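Long-range contacts in hypothetical protein (PDB 2FZF), which is of unknown function but belongs to the rubrerythrin family, whose ferritin-like four-helix bundles typically house a di-iron site: residues Trp112-Glu117 with Thr153-Tyr158; Lys63-Leu68 with Arg141-Met146; Arg36-Ser41 with Gln94-Glu99. One frame throughout, in Å; residues are numbered along the deposited sequence.

The three contacts join different elements of a single ferritin-like four-helix bundle. Contact 3 ties helix 21-44 to the connection between helix 63-76 and helix 103-129; contact 1 joins helix 103-129 to helix 134-164; contact 2 joins helix 63-76 to that same last helix. Along the chain contact 3 closes before contact 1 opens, while contact 2 alternates with both. Contacts 1 and 2 have centres about 17 Å apart, and both reach the second subunit. Contact 3 lies about 15 Å from contact 1, centre to centre, and touches it where Tyr-39 meets Ala-113, Glu-117 and Leu-154, so helices distant in sequence share one interior.

Contact 1. Residues Trp112-Glu117 with Thr153-Tyr158; sequences WAMKAE and TLRAEY
In the four-helix bundle of the ferritin-like fold, the helical hairpin formed by helices 103-129 and 134-164 brings Met-114 and Ala-113 against Leu-154. The short segments run antiparallel at 160°, their axes 9.1 Å apart at closest approach. No hydrogen bond crosses between them, and the joint depends on apolar surfaces. Toward the inside, the Leu-154 CD1 methyl lies 3.6 Å from Ala-113 CB and 3.7 Å from Glu-117 CG, meeting two residues one helical turn apart. The Leu-154 and Glu-117 side chains cross at about a right angle, and the leucine methyl meets the glutamate at its aliphatic CG. The Glu-117 carboxylate sits close to those of Glu-62 and Glu-147, with His-150 touching the same side chain. Such a cluster is consistent with the di-iron site of rubrerythrin relatives, although it does not by itself show that metal is bound here. Tyr-39 also packs on Ala-113, Glu-117 and Leu-154, adding helix 21-44 to the inner side. On the outer side Met-114 does most of the work. Its CB meets Leu-154 CB at 3.8 Å, and its chain, bent at chi3 (-85°), carries CE toward Arg-155, where the methyl lies 4.0 Å from Arg-155 CG and stands at the edge of the guanidinium. The thioether thus runs obliquely across the aliphatic stem of the arginine, whose polar end is occupied elsewhere: NH1 bonds to Tyr-151 OH, and NH2 forms a salt bridge with Asp-145 of the second subunit. One turn beyond Leu-154, Tyr-158 completes a Met-aromatic contact, Met-114 SD approaching its ring obliquely at 4.9 Å from the centroid, with CD2 the nearest ring atom at 4.3 Å.

Contact 2. Residues Lys63-Leu68 with Arg141-Met146; sequences KKHEAL and RYLADM
Tyr-142 OH, which meets the end of Lys-64 across the contact, is gripped by two groups of the second subunit, hydrogen-bonding there with Lys-54 NZ and Glu-157 OE2. The lysine and the tyrosine reach toward each other tip to tip, Lys-64 CE arriving at the ring edge close to its plane, while Lys-64 NZ bonds to Glu-61 O. One face of the phenol ring is backed from within its own helix by Met-146 CG, 3.8 Å above the plane and toward the rim. Beside this pair, Leu-143 CD2 lies over one face of the His-65 ring, 3.9 Å from its centroid and 18° off the normal, a CH-pi contact. Leu-68 CD1 adds a looser touch, 4.4 Å from Tyr-142 CE1. The axes of segments 63-68 and 141-146 come no closer than 11.8 Å, and long side chains bridge helices 63-76 and 134-164 of the ferritin-like bundle here. A phenylalanine in place of Tyr-142 lacks the hydroxyl and would probably leave Lys-54 and Glu-157 of the second subunit without this shared partner. The chemistry implies that one residue serves both bundle packing, through its ring, and dimer assembly, through its oxygen.

Contact 3. Residues Arg36-Ser41 with Gln94-Glu99; sequences REFYKS and QPVARE
Phe-38 and Val-96 form the closely packed, buried part of this contact, whereas Glu-37 and Pro-95 meet on its solvent side. Phe-38 has CG anti to the backbone N (chi1 163°), and its ring crosses the valine obliquely, with CE2 3.7 Å from Val-96 CG2. Gln-94 O lies at the edge of the same ring, near its plane and closest to CD2. Leu-109 and Ala-113 of helix 103-129 touch the ring as well. Ser-41 packs beside the valine, its CB 3.8 Å from Val-96 CB, and turns its hydroxyl back on its own helix: OG donates to Glu-37 O over 2.9 Å, nearly in line with the carbonyl at 176°. Residues 94-99 belong to the long crossover connection of the ferritin-like bundle, which links helix 63-76 to helix 103-129 and whose residues 94-96 pass in extended form over helix 21-44. Farther out the contact lies open to solvent, both Glu-37 and Pro-95 being exposed. The Glu-37 side chain, extended beyond CG, lies alongside Pro-95 and points the same way, bringing OE1 within 3.7 Å of Pro-95 CD. Past the valine the chain leaves this segment of the helix, and Ala-97 O accepts a hydrogen bond from Lys-45 NZ.

Contact 1. Residues Trp112-Glu117 with Thr153-Tyr158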
loop_
_atom_site.group_PDB
_atom_site.type_symbol
_atom_site.label_atom_id
_atom_site.label_comp_id
_atom_site.label_asym_id
_atom_site.label_seq_id
_atom_site.Cartn_x
_atom_site.Cartn_y
_atom_site.Cartn_z
ATOM N N TRP A 112 6.949 -9.471 -10.975
ATOM C CA TRP A 112 5.769 -9.692 -11.817
ATOM C C TRP A 112 4.482 -9.323 -11.086
ATOM O O TRP A 112 3.513 -8.881 -11.699
ATOM C CB TRP A 112 5.677 -11.158 -12.258
ATOM C CG TRP A 112 6.457 -11.450 -13.515
ATOM C CD1 TRP A 112 7.649 -12.129 -13.621
ATOM C CD2 TRP A 112 6.154 -10.970 -14.830
ATOM N NE1 TRP A 112 8.104 -12.085 -14.916
ATOM C CE2 TRP A 112 7.206 -11.380 -15.682
ATOM C CE3 TRP A 112 5.092 -10.221 -15.377
ATOM C CZ2 TRP A 112 7.237 -11.070 -17.047
ATOM C CZ3 TRP A 112 5.123 -9.911 -16.742
ATOM C CH2 TRP A 112 6.187 -10.338 -17.555
ATOM N N ALA A 113 4.472 -9.521 -9.771
ATOM C CA ALA A 113 3.299 -9.210 -8.975
ATOM C C ALA A 113 3.035 -7.719 -8.966
ATOM O O ALA A 113 1.892 -7.285 -9.124
ATOM C CB ALA A 113 3.471 -9.720 -7.568
ATOM N N MET A 114 4.076 -6.919 -8.781
ATOM C CA MET A 114 3.852 -5.481 -8.757
ATOM C C MET A 114 3.494 -5.010 -10.149
ATOM O O MET A 114 2.801 -4.010 -10.315
ATOM C CB MET A 114 5.077 -4.716 -8.210
ATOM C CG MET A 114 6.453 -5.070 -8.784
ATOM S SD MET A 114 7.795 -3.931 -8.195
ATOM C CE MET A 114 7.608 -2.602 -9.385
ATOM N N LYS A 115 3.950 -5.754 -11.149
ATOM C CA LYS A 115 3.656 -5.419 -12.531
ATOM C C LYS A 115 2.167 -5.632 -12.736
ATOM O O LYS A 115 1.464 -4.779 -13.286
ATOM C CB LYS A 115 4.440 -6.330 -13.463
ATOM C CG LYS A 115 4.369 -5.920 -14.916
ATOM C CD LYS A 115 5.168 -4.649 -15.148
ATOM C CE LYS A 115 4.960 -4.110 -16.543
ATOM N NZ LYS A 115 5.446 -2.711 -16.622
ATOM N N ALA A 116 1.692 -6.786 -12.285
ATOM C CA ALA A 116 0.282 -7.105 -12.393
ATOM C C ALA A 116 -0.555 -6.100 -11.590
ATOM O O ALA A 116 -1.648 -5.741 -12.008
ATOM C CB ALA A 116 0.027 -8.514 -11.906
ATOM N N GLU A 117 -0.049 -5.642 -10.447
ATOM C CA GLU A 117 -0.803 -4.686 -9.650
ATOM C C GLU A 117 -0.782 -3.325 -10.349
ATOM O O GLU A 117 -1.719 -2.521 -10.237
ATOM C CB GLU A 117 -0.221 -4.567 -8.241
ATOM C CG GLU A 117 -0.176 -5.873 -7.439
ATOM C CD GLU A 117 -1.545 -6.392 -7.037
ATOM O OE1 GLU A 117 -2.224 -7.025 -7.870
ATOM O OE2 GLU A 117 -1.954 -6.163 -5.885
ATOM N N THR A 153 3.561 -1.347 -1.907
ATOM C CA THR A 153 3.982 -2.268 -0.861
ATOM C C THR A 153 4.884 -3.316 -1.509
ATOM O O THR A 153 5.957 -3.620 -0.995
ATOM C CB THR A 153 2.770 -2.978 -0.200
ATOM O OG1 THR A 153 1.868 -1.998 0.320
ATOM C CG2 THR A 153 3.223 -3.883 0.934
ATOM N N LEU A 154 4.462 -3.853 -2.649
ATOM C CA LEU A 154 5.257 -4.872 -3.327
ATOM C C LEU A 154 6.656 -4.424 -3.774
ATOM O O LEU A 154 7.618 -5.205 -3.731
ATOM C CB LEU A 154 4.488 -5.421 -4.525
ATOM C CG LEU A 154 3.537 -6.567 -4.198
ATOM C CD1 LEU A 154 2.703 -6.882 -5.426
ATOM C CD2 LEU A 154 4.331 -7.796 -3.754
ATOM N N ARG A 155 6.761 -3.169 -4.212
ATOM C CA ARG A 155 8.037 -2.611 -4.669
ATOM C C ARG A 155 8.959 -2.390 -3.460
ATOM O O ARG A 155 10.185 -2.498 -3.570
ATOM C CB ARG A 155 7.806 -1.278 -5.413
ATOM C CG ARG A 155 9.030 -0.726 -6.168
ATOM C CD ARG A 155 9.004 0.804 -6.244
ATOM N NE ARG A 155 8.295 1.334 -7.400
ATOM C CZ ARG A 155 7.904 2.602 -7.531
ATOM N NH1 ARG A 155 7.265 2.985 -8.628
ATOM N NH2 ARG A 155 8.120 3.487 -6.568
ATOM N N ALA A 156 8.376 -2.076 -2.305
ATOM C CA ALA A 156 9.196 -1.877 -1.122
ATOM C C ALA A 156 9.881 -3.219 -0.875
ATOM O O ALA A 156 11.108 -3.306 -0.752
ATOM C CB ALA A 156 8.331 -1.471 0.077
ATOM N N GLU A 157 9.081 -4.274 -0.834
ATOM C CA GLU A 157 9.640 -5.599 -0.640
ATOM C C GLU A 157 10.749 -5.857 -1.656
ATOM O O GLU A 157 11.882 -6.165 -1.292
ATOM C CB GLU A 157 8.547 -6.655 -0.754
ATOM C CG GLU A 157 7.634 -6.663 0.450
ATOM C CD GLU A 157 8.408 -6.629 1.750
ATOM O OE1 GLU A 157 9.433 -7.342 1.860
ATOM O OE2 GLU A 157 7.990 -5.890 2.663
ATOM N N TYR A 158 10.407 -5.724 -2.930
ATOM C CA TYR A 158 11.357 -5.901 -4.020
ATOM C C TYR A 158 12.623 -5.066 -3.792
ATOM O O TYR A 158 13.746 -5.508 -4.070
ATOM C CB TYR A 158 10.690 -5.466 -5.319
ATOM C CG TYR A 158 11.584 -5.550 -6.518
ATOM C CD1 TYR A 158 12.025 -6.783 -6.991
ATOM C CD2 TYR A 158 11.976 -4.400 -7.197
ATOM C CE1 TYR A 158 12.825 -6.868 -8.106
ATOM C CE2 TYR A 158 12.775 -4.481 -8.313
ATOM C CZ TYR A 158 13.188 -5.715 -8.763
ATOM O OH TYR A 158 13.917 -5.808 -9.912
#

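Contact 2. Residues Lys63-Leu68 with Arg141-Met146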
loop_
_atom_site.group_PDB
_atom_site.type_symbol
_atom_site.label_atom_id
_atom_site.label_comp_id
_atom_site.label_asym_id
_atom_site.label_seq_id
_atom_site.Cartn_x
_atom_site.Cartn_y
_atom_site.Cartn_z
ATOM N N LYS A 63 -9.056 -10.617 -1.366
ATOM C CA LYS A 63 -10.016 -11.727 -1.432
ATOM C C LYS A 63 -11.416 -11.204 -1.692
ATOM O O LYS A 63 -12.206 -11.830 -2.399
ATOM C CB LYS A 63 -10.016 -12.534 -0.126
ATOM C CG LYS A 63 -8.814 -13.449 0.047
ATOM C CD LYS A 63 -8.697 -13.983 1.479
ATOM C CE LYS A 63 -7.349 -14.691 1.699
ATOM N NZ LYS A 63 -6.976 -14.839 3.137
ATOM N N LYS A 64 -11.712 -10.042 -1.120
ATOM C CA LYS A 64 -13.016 -9.433 -1.276
ATOM C C LYS A 64 -13.221 -8.765 -2.631
ATOM O O LYS A 64 -14.341 -8.385 -2.959
ATOM C CB LYS A 64 -13.233 -8.404 -0.171
ATOM C CG LYS A 64 -12.297 -7.217 -0.271
ATOM C CD LYS A 64 -12.610 -6.156 0.761
ATOM C CE LYS A 64 -12.094 -4.803 0.288
ATOM N NZ LYS A 64 -10.640 -4.826 -0.097
ATOM N N HIS A 65 -12.155 -8.615 -3.414
ATOM C CA HIS A 65 -12.260 -7.968 -4.725
ATOM C C HIS A 65 -13.184 -8.731 -5.677
ATOM O O HIS A 65 -14.000 -8.140 -6.386
ATOM C CB HIS A 65 -10.884 -7.843 -5.385
ATOM C CG HIS A 65 -9.987 -6.811 -4.766
ATOM N ND1 HIS A 65 -10.346 -6.068 -3.660
ATOM C CD2 HIS A 65 -8.739 -6.405 -5.100
ATOM C CE1 HIS A 65 -9.356 -5.253 -3.341
ATOM N NE2 HIS A 65 -8.370 -5.437 -4.199
ATOM N N GLU A 66 -13.043 -10.050 -5.699
ATOM C CA GLU A 66 -13.846 -10.873 -6.580
ATOM C C GLU A 66 -15.319 -10.725 -6.284
ATOM O O GLU A 66 -16.105 -10.369 -7.157
ATOM C CB GLU A 66 -13.465 -12.333 -6.429
ATOM C CG GLU A 66 -14.001 -13.176 -7.545
ATOM C CD GLU A 66 -13.799 -14.645 -7.313
ATOM O OE1 GLU A 66 -12.806 -15.023 -6.645
ATOM O OE2 GLU A 66 -14.632 -15.424 -7.822
ATOM N N ALA A 67 -15.694 -11.011 -5.042
ATOM C CA ALA A 67 -17.086 -10.910 -4.632
ATOM C C ALA A 67 -17.615 -9.498 -4.883
ATOM O O ALA A 67 -18.787 -9.333 -5.208
ATOM C CB ALA A 67 -17.230 -11.286 -3.158
ATOM N N LEU A 68 -16.759 -8.485 -4.738
ATOM C CA LEU A 68 -17.187 -7.107 -4.970
ATOM C C LEU A 68 -17.520 -6.862 -6.437
ATOM O O LEU A 68 -18.503 -6.193 -6.765
ATOM C CB LEU A 68 -16.107 -6.107 -4.532
ATOM C CG LEU A 68 -15.868 -5.909 -3.023
ATOM C CD1 LEU A 68 -15.046 -4.644 -2.815
ATOM C CD2 LEU A 68 -17.197 -5.789 -2.275
ATOM N N ARG A 141 -12.664 3.345 -8.242
ATOM C CA ARG A 141 -11.658 4.191 -7.611
ATOM C C ARG A 141 -11.090 3.476 -6.373
ATOM O O ARG A 141 -9.877 3.428 -6.174
ATOM C CB ARG A 141 -12.310 5.523 -7.212
ATOM C CG ARG A 141 -11.353 6.616 -6.751
ATOM C CD ARG A 141 -10.503 7.134 -7.899
ATOM N NE ARG A 141 -9.668 8.271 -7.519
ATOM C CZ ARG A 141 -9.092 9.097 -8.391
ATOM N NH1 ARG A 141 -8.347 10.107 -7.963
ATOM N NH2 ARG A 141 -9.267 8.926 -9.694
ATOM N N TYR A 142 -11.976 2.919 -5.550
ATOM C CA TYR A 142 -11.567 2.194 -4.346
ATOM C C TYR A 142 -10.669 1.011 -4.709
ATOM O O TYR A 142 -9.637 0.788 -4.077
ATOM C CB TYR A 142 -12.811 1.697 -3.592
ATOM C CG TYR A 142 -12.518 0.743 -2.450
ATOM C CD1 TYR A 142 -12.462 -0.639 -2.662
ATOM C CD2 TYR A 142 -12.255 1.224 -1.163
ATOM C CE1 TYR A 142 -12.148 -1.518 -1.624
ATOM C CE2 TYR A 142 -11.938 0.358 -0.118
ATOM C CZ TYR A 142 -11.885 -1.012 -0.353
ATOM O OH TYR A 142 -11.553 -1.867 0.674
ATOM N N LEU A 143 -11.082 0.263 -5.732
ATOM C CA LEU A 143 -10.335 -0.889 -6.208
ATOM C C LEU A 143 -8.959 -0.448 -6.757
ATOM O O LEU A 143 -7.925 -1.046 -6.424
ATOM C CB LEU A 143 -11.150 -1.636 -7.279
ATOM C CG LEU A 143 -12.375 -2.442 -6.810
ATOM C CD1 LEU A 143 -13.245 -2.833 -7.999
ATOM C CD2 LEU A 143 -11.918 -3.676 -6.058
ATOM N N ALA A 144 -8.953 0.606 -7.574
ATOM C CA ALA A 144 -7.720 1.147 -8.136
ATOM C C ALA A 144 -6.718 1.631 -7.065
ATOM O O ALA A 144 -5.520 1.341 -7.153
ATOM C CB ALA A 144 -8.041 2.291 -9.088
ATOM N N ASP A 145 -7.196 2.368 -6.061
ATOM C CA ASP A 145 -6.310 2.862 -5.006
ATOM C C ASP A 145 -5.746 1.736 -4.145
ATOM O O ASP A 145 -4.580 1.776 -3.729
ATOM C CB ASP A 145 -7.025 3.907 -4.142
ATOM C CG ASP A 145 -7.080 5.279 -4.823
ATOM O OD1 ASP A 145 -6.394 5.455 -5.861
ATOM O OD2 ASP A 145 -7.794 6.173 -4.316
ATOM N N MET A 146 -6.585 0.737 -3.889
ATOM C CA MET A 146 -6.187 -0.443 -3.143
ATOM C C MET A 146 -5.090 -1.154 -3.945
ATOM O O MET A 146 -4.103 -1.596 -3.383
ATOM C CB MET A 146 -7.381 -1.396 -2.973
ATOM C CG MET A 146 -8.329 -1.066 -1.820
ATOM S SD MET A 146 -7.450 -0.795 -0.267
ATOM C CE MET A 146 -6.689 -2.422 0.060
#

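Contact 3. Residues Arg36-Ser41 with Gln94-Glu99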
loop_
_atom_site.group_PDB
_atom_site.type_symbol
_atom_site.label_atom_id
_atom_site.label_comp_id
_atom_site.label_asym_id
_atom_site.label_seq_id
_atom_site.Cartn_x
_atom_site.Cartn_y
_atom_site.Cartn_z
ATOM N N ARG A 36 -5.538 -13.939 -6.420
ATOM C CA ARG A 36 -5.749 -14.537 -5.115
ATOM C C ARG A 36 -5.035 -15.853 -4.973
ATOM O O ARG A 36 -4.381 -16.110 -3.967
ATOM C CB ARG A 36 -7.232 -14.794 -4.878
ATOM C CG ARG A 36 -7.554 -15.111 -3.433
ATOM C CD ARG A 36 -8.835 -15.924 -3.281
ATOM N NE ARG A 36 -9.235 -16.072 -1.874
ATOM C CZ ARG A 36 -8.450 -16.537 -0.903
ATOM N NH1 ARG A 36 -8.914 -16.631 0.330
ATOM N NH2 ARG A 36 -7.203 -16.907 -1.157
ATOM N N GLU A 37 -5.166 -16.701 -5.979
ATOM C CA GLU A 37 -4.546 -18.007 -5.900
ATOM C C GLU A 37 -3.058 -17.943 -6.183
ATOM O O GLU A 37 -2.316 -18.882 -5.884
ATOM C CB GLU A 37 -5.255 -18.980 -6.845
ATOM C CG GLU A 37 -5.107 -18.663 -8.302
ATOM C CD GLU A 37 -5.796 -19.687 -9.195
ATOM O OE1 GLU A 37 -5.339 -19.852 -10.356
ATOM O OE2 GLU A 37 -6.791 -20.314 -8.749
ATOM N N PHE A 38 -2.626 -16.816 -6.736
ATOM C CA PHE A 38 -1.218 -16.609 -7.030
ATOM C C PHE A 38 -0.497 -16.273 -5.736
ATOM O O PHE A 38 0.561 -16.830 -5.432
ATOM C CB PHE A 38 -1.032 -15.474 -8.041
ATOM C CG PHE A 38 0.363 -14.943 -8.086
ATOM C CD1 PHE A 38 0.676 -13.721 -7.497
ATOM C CD2 PHE A 38 1.381 -15.697 -8.627
ATOM C CE1 PHE A 38 1.988 -13.269 -7.440
ATOM C CE2 PHE A 38 2.693 -15.251 -8.573
ATOM C CZ PHE A 38 2.995 -14.033 -7.976
ATOM N N TYR A 39 -1.070 -15.360 -4.968
ATOM C CA TYR A 39 -0.461 -14.976 -3.707
ATOM C C TYR A 39 -0.532 -16.118 -2.702
ATOM O O TYR A 39 0.401 -16.339 -1.923
ATOM C CB TYR A 39 -1.154 -13.728 -3.173
ATOM C CG TYR A 39 -0.847 -12.492 -3.988
ATOM C CD1 TYR A 39 -1.871 -11.666 -4.456
ATOM C CD2 TYR A 39 0.477 -12.112 -4.229
ATOM C CE1 TYR A 39 -1.587 -10.485 -5.137
ATOM C CE2 TYR A 39 0.778 -10.940 -4.904
ATOM C CZ TYR A 39 -0.249 -10.129 -5.350
ATOM O OH TYR A 39 0.073 -8.951 -5.981
ATOM N N LYS A 40 -1.636 -16.855 -2.730
ATOM C CA LYS A 40 -1.797 -17.982 -1.817
ATOM C C LYS A 40 -0.649 -18.970 -1.952
ATOM O O LYS A 40 -0.211 -19.542 -0.963
ATOM C CB LYS A 40 -3.115 -18.704 -2.088
ATOM C CG LYS A 40 -4.220 -18.347 -1.116
ATOM C CD LYS A 40 -3.877 -18.792 0.303
ATOM C CE LYS A 40 -3.683 -20.311 0.394
ATOM N NZ LYS A 40 -3.357 -20.779 1.788
ATOM N N SER A 41 -0.166 -19.161 -3.177
ATOM C CA SER A 41 0.923 -20.096 -3.433
ATOM C C SER A 41 2.263 -19.467 -3.166
ATOM O O SER A 41 3.223 -20.146 -2.804
ATOM C CB SER A 41 0.896 -20.554 -4.880
ATOM O OG SER A 41 -0.405 -20.955 -5.230
ATOM N N GLN A 94 0.104 -16.981 -12.780
ATOM C CA GLN A 94 -0.246 -18.388 -12.618
ATOM C C GLN A 94 0.125 -18.792 -11.194
ATOM O O GLN A 94 1.042 -18.217 -10.607
ATOM C CB GLN A 94 0.516 -19.248 -13.636
ATOM C CG GLN A 94 -0.338 -19.789 -14.792
ATOM C CD GLN A 94 -1.148 -18.712 -15.501
ATOM O OE1 GLN A 94 -0.612 -17.680 -15.912
ATOM N NE2 GLN A 94 -2.446 -18.956 -15.659
ATOM N N PRO A 95 -0.600 -19.765 -10.607
ATOM C CA PRO A 95 -0.294 -20.201 -9.238
ATOM C C PRO A 95 1.102 -20.827 -9.130
ATOM O O PRO A 95 1.513 -21.605 -9.992
ATOM C CB PRO A 95 -1.429 -21.180 -8.922
ATOM C CG PRO A 95 -1.846 -21.680 -10.276
ATOM C CD PRO A 95 -1.779 -20.467 -11.141
ATOM N N VAL A 96 1.836 -20.467 -8.079
ATOM C CA VAL A 96 3.190 -20.986 -7.888
ATOM C C VAL A 96 3.157 -22.355 -7.234
ATOM O O VAL A 96 2.769 -22.489 -6.074
ATOM C CB VAL A 96 4.037 -20.047 -7.006
ATOM C CG1 VAL A 96 5.518 -20.333 -7.222
ATOM C CG2 VAL A 96 3.697 -18.599 -7.306
ATOM N N ALA A 97 3.571 -23.373 -7.982
ATOM C CA ALA A 97 3.572 -24.737 -7.468
ATOM C C ALA A 97 4.978 -25.291 -7.198
ATOM O O ALA A 97 5.141 -26.183 -6.365
ATOM C CB ALA A 97 2.814 -25.650 -8.426
ATOM N N ARG A 98 5.982 -24.754 -7.893
ATOM C CA ARG A 98 7.376 -25.183 -7.736
ATOM C C ARG A 98 8.022 -24.692 -6.438
ATOM O O ARG A 98 7.466 -23.859 -5.725
ATOM C CB ARG A 98 8.219 -24.703 -8.925
ATOM C CG ARG A 98 8.171 -23.195 -9.204
ATOM C CD ARG A 98 9.071 -22.848 -10.396
ATOM N NE ARG A 98 8.646 -21.654 -11.147
ATOM C CZ ARG A 98 9.115 -20.418 -10.969
ATOM N NH1 ARG A 98 8.651 -19.426 -11.717
ATOM N NH2 ARG A 98 10.049 -20.171 -10.057
ATOM N N GLU A 99 9.208 -25.207 -6.133
ATOM C CA GLU A 99 9.903 -24.797 -4.924
ATOM C C GLU A 99 10.915 -23.700 -5.250
ATOM O O GLU A 99 11.661 -23.791 -6.227
ATOM C CB GLU A 99 10.592 -26.007 -4.280
ATOM C CG GLU A 99 9.652 -27.208 -4.073
ATOM C CD GLU A 99 10.315 -28.385 -3.358
ATOM O OE1 GLU A 99 11.408 -28.816 -3.799
ATOM O OE2 GLU A 99 9.734 -28.885 -2.361
#